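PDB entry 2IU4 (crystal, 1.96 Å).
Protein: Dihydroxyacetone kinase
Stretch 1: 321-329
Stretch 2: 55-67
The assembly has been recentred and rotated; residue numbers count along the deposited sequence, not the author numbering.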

# COMPACT_ATOMS: atom_id res chain seq x y z
N VAL B 321 15.40 9.33 -5.06
CA VAL B 321 16.31 8.19 -5.17
C VAL B 321 15.60 6.87 -4.80
O VAL B 321 14.81 6.81 -3.87
CB VAL B 321 17.58 8.36 -4.33
CG1 VAL B 321 18.33 9.62 -4.71
CG2 VAL B 321 17.26 8.37 -2.86
N PRO B 322 15.89 5.80 -5.56
CA PRO B 322 15.25 4.51 -5.34
C PRO B 322 15.75 3.87 -4.05
O PRO B 322 16.91 4.03 -3.69
CB PRO B 322 15.73 3.67 -6.53
CG PRO B 322 16.31 4.65 -7.50
CD PRO B 322 16.84 5.77 -6.68
N THR B 323 14.87 3.15 -3.36
CA THR B 323 15.26 2.50 -2.13
C THR B 323 14.81 1.06 -2.21
O THR B 323 14.07 0.67 -3.12
CB THR B 323 14.62 3.15 -0.88
OG1 THR B 323 13.29 2.66 -0.72
CG2 THR B 323 14.62 4.67 -0.96
N GLY B 324 15.24 0.26 -1.23
CA GLY B 324 14.78 -1.11 -1.14
C GLY B 324 13.64 -1.30 -0.16
O GLY B 324 13.31 -2.43 0.18
N ALA B 325 13.05 -0.21 0.29
CA ALA B 325 12.04 -0.25 1.35
C ALA B 325 10.65 -0.47 0.78
O ALA B 325 10.23 0.23 -0.16
CB ALA B 325 12.09 1.00 2.21
N PHE B 326 9.93 -1.47 1.30
CA PHE B 326 8.74 -1.91 0.56
C PHE B 326 7.65 -0.87 0.41
O PHE B 326 6.84 -0.91 -0.53
CB PHE B 326 8.21 -3.27 1.03
CG PHE B 326 7.44 -3.26 2.33
CD1 PHE B 326 6.18 -2.69 2.41
CD2 PHE B 326 7.96 -3.88 3.46
CE1 PHE B 326 5.47 -2.72 3.60
CE2 PHE B 326 7.26 -3.92 4.63
CZ PHE B 326 6.00 -3.33 4.70
N ALA B 327 7.61 0.09 1.32
CA ALA B 327 6.56 1.10 1.26
C ALA B 327 7.03 2.38 0.58
O ALA B 327 6.29 3.35 0.51
CB ALA B 327 5.96 1.38 2.63
N TRP B 328 8.26 2.39 0.08
CA TRP B 328 8.75 3.54 -0.65
C TRP B 328 9.78 3.15 -1.70
O TRP B 328 10.95 3.50 -1.61
CB TRP B 328 9.33 4.58 0.30
CG TRP B 328 9.40 5.96 -0.32
CD1 TRP B 328 9.66 6.25 -1.62
CD2 TRP B 328 9.21 7.20 0.36
NE1 TRP B 328 9.66 7.63 -1.80
CE2 TRP B 328 9.38 8.22 -0.59
CE3 TRP B 328 8.93 7.54 1.69
CZ2 TRP B 328 9.26 9.58 -0.26
CZ3 TRP B 328 8.80 8.89 2.02
CH2 TRP B 328 8.97 9.88 1.04
N LEU B 329 9.31 2.43 -2.70
CA LEU B 329 10.14 1.97 -3.79
C LEU B 329 10.09 2.93 -4.99
O LEU B 329 10.78 2.69 -5.98
CB LEU B 329 9.63 0.60 -4.25
CG LEU B 329 9.62 -0.52 -3.22
CD1 LEU B 329 8.84 -1.71 -3.77
CD2 LEU B 329 11.07 -0.94 -2.98
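Stretch 2, residues 55-67: EPAHVGYVGSGML

Stretch 2 packs against stretch 1 as one irregular loop on another, an intimate backbone-to-backbone contact pinned by two hydrogen bonds and one water and flanked by small apolar and aromatic side chains. Neither segment forms a regular helix or strand, so there is no helix or strand axis to which a crossing angle could refer. The chains nevertheless run in opposite directions: the CA atom of Thr323 lies 4.7 Å from CA of Gly65, CA of Ala325 4.2 Å from CA of Gly63, and CA of Ala327 4.6 Å from CA of Gly60. Together the two surfaces bury 572 Å².

The two direct hydrogen bonds lie toward the two ends of this register. Gly324 N donates to Ser64 O at 2.8 Å, and Ala327 N donates to Gly60 O, also at 2.8 Å. Elsewhere the backbones are joined less directly. Water 1 accepts from Phe326 N (3.0 Å to its O) and donates to Val59 O (2.9 Å from the water O) and to Val62 O (2.7 Å from the water O), so it gives Phe326 N the partner that Gly60 O, 3.3 Å from that nitrogen but poorly angled, does not provide. Val62 O also receives a CA-H...O contact from Ala325 CA at 3.4 Å.

Each loop is shaped by a turn. A type I turn from Ala325 to Trp328 is closed by Trp328 N donating to Ala325 O (2.9 Å), and Thr323 braces it through its hydroxyl: OG1 accepts from Ala325 N at 3.1 Å and donates to Trp328 O at 2.6 Å. In stretch 2, a type II turn spans Gly63 to Met66, with Met66 N bonded to Gly63 O at 2.9 Å. Its glycines suit both the fold and the contact. Gly63 and Gly65 adopt backbone angles that by themselves call for glycine, and a CB on Gly63 would moreover fall 2.4 Å from Gly324 C. The preceding segment of stretch 2 includes cis peptide bonds before Pro56 and His58.

Gly60 has no such backbone demand, but there is no room for a side chain on it. Its CA lies over one face of the Phe326 ring, 3.5 Å from the ring centroid and 15° off the normal, a CH-pi contact; a CB there would come within 2.8 Å of Ala327 CB and 2.6 Å of Pro56 CB. The p rotamer of Phe326 brings the end of its ring close to stretch 2, where CZ approaches Val59 CG2 at 4.3 Å and CE1 approaches Pro56 CB at 4.2 Å.

Ala327 points its CB toward stretch 2, 3.6 Å from Pro56 CB and 3.9 Å from Tyr61 CE1. Ala325 CB likewise faces inward, 3.3 Å from Gly60 O and 3.8 Å from Met66 SD. The extended Met66 side chain reaches Trp328, its CE 3.6 Å from Trp328 CE3, while Tyr61 CE1 meets the indole edge 4.2 Å from that same CE3 atom.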

# COMPACT_ATOMS: atom_id res chain seq x y z
N GLU B 55 1.82 0.29 10.81
CA GLU B 55 2.40 -0.22 9.58
C GLU B 55 1.77 0.45 8.36
O GLU B 55 0.57 0.69 8.34
CB GLU B 55 2.25 -1.74 9.52
CG GLU B 55 3.03 -2.50 10.63
CD GLU B 55 2.40 -2.47 12.01
OE1 GLU B 55 1.21 -2.08 12.12
OE2 GLU B 55 3.07 -2.85 13.00
N PRO B 56 2.57 0.78 7.34
CA PRO B 56 3.97 0.43 7.12
C PRO B 56 5.03 1.16 7.95
O PRO B 56 6.21 0.82 7.86
CB PRO B 56 4.18 0.71 5.63
CG PRO B 56 3.25 1.84 5.33
CD PRO B 56 2.03 1.60 6.23
N ALA B 57 4.67 2.15 8.76
CA ALA B 57 5.67 2.68 9.69
C ALA B 57 6.00 1.66 10.79
O ALA B 57 5.10 1.17 11.46
CB ALA B 57 5.22 3.98 10.31
N HIS B 58 7.27 1.33 10.99
CA HIS B 58 8.40 1.79 10.21
C HIS B 58 9.01 0.61 9.44
O HIS B 58 10.02 0.78 8.78
CB HIS B 58 9.48 2.35 11.15
CG HIS B 58 9.05 3.58 11.89
ND1 HIS B 58 8.87 4.80 11.27
CD2 HIS B 58 8.72 3.77 13.19
CE1 HIS B 58 8.47 5.69 12.16
NE2 HIS B 58 8.38 5.10 13.34
N VAL B 59 8.39 -0.57 9.52
CA VAL B 59 8.90 -1.77 8.86
C VAL B 59 8.94 -1.61 7.34
O VAL B 59 9.74 -2.26 6.66
CB VAL B 59 8.06 -3.04 9.20
CG1 VAL B 59 8.28 -3.46 10.67
CG2 VAL B 59 6.59 -2.80 8.93
N GLY B 60 8.10 -0.73 6.81
CA GLY B 60 8.00 -0.55 5.36
C GLY B 60 9.04 0.42 4.86
O GLY B 60 9.15 0.65 3.65
N TYR B 61 9.82 0.98 5.78
CA TYR B 61 10.85 1.97 5.45
C TYR B 61 12.25 1.45 5.70
O TYR B 61 13.21 2.22 5.64
CB TYR B 61 10.59 3.27 6.23
CG TYR B 61 9.18 3.76 5.91
CD1 TYR B 61 8.83 4.08 4.61
CD2 TYR B 61 8.21 3.85 6.89
CE1 TYR B 61 7.53 4.50 4.28
CE2 TYR B 61 6.91 4.28 6.57
CZ TYR B 61 6.58 4.60 5.27
OH TYR B 61 5.29 5.02 4.95
N VAL B 62 12.36 0.16 5.98
CA VAL B 62 13.65 -0.51 6.10
C VAL B 62 14.11 -1.02 4.74
O VAL B 62 13.40 -1.77 4.06
CB VAL B 62 13.55 -1.68 7.06
CG1 VAL B 62 14.89 -2.37 7.20
CG2 VAL B 62 13.07 -1.17 8.44
N GLY B 63 15.30 -0.61 4.34
CA GLY B 63 15.79 -1.03 3.04
C GLY B 63 16.93 -0.15 2.58
O GLY B 63 17.21 0.91 3.15
N SER B 64 17.62 -0.60 1.54
CA SER B 64 18.77 0.12 1.02
C SER B 64 18.31 1.53 0.66
O SER B 64 17.32 1.70 -0.05
CB SER B 64 19.28 -0.60 -0.22
OG SER B 64 20.30 0.15 -0.84
N GLY B 65 18.99 2.55 1.17
CA GLY B 65 18.66 3.93 0.86
C GLY B 65 17.75 4.58 1.88
O GLY B 65 17.45 5.76 1.81
N MET B 66 17.27 3.78 2.83
CA MET B 66 16.33 4.27 3.81
C MET B 66 16.81 3.79 5.18
O MET B 66 17.99 3.96 5.48
CB MET B 66 14.91 3.79 3.45
CG MET B 66 13.89 4.86 3.71
SD MET B 66 12.38 4.76 2.73
CE MET B 66 11.54 6.06 3.60
N LEU B 67 15.95 3.20 6.00
CA LEU B 67 16.41 2.74 7.30
C LEU B 67 17.23 1.45 7.18
O LEU B 67 16.89 0.54 6.40
CB LEU B 67 15.23 2.48 8.23
CG LEU B 67 14.28 3.66 8.45
CD1 LEU B 67 13.15 3.17 9.38
CD2 LEU B 67 15.11 4.79 9.10
O HOH W 1 10.78 -2.40 4.01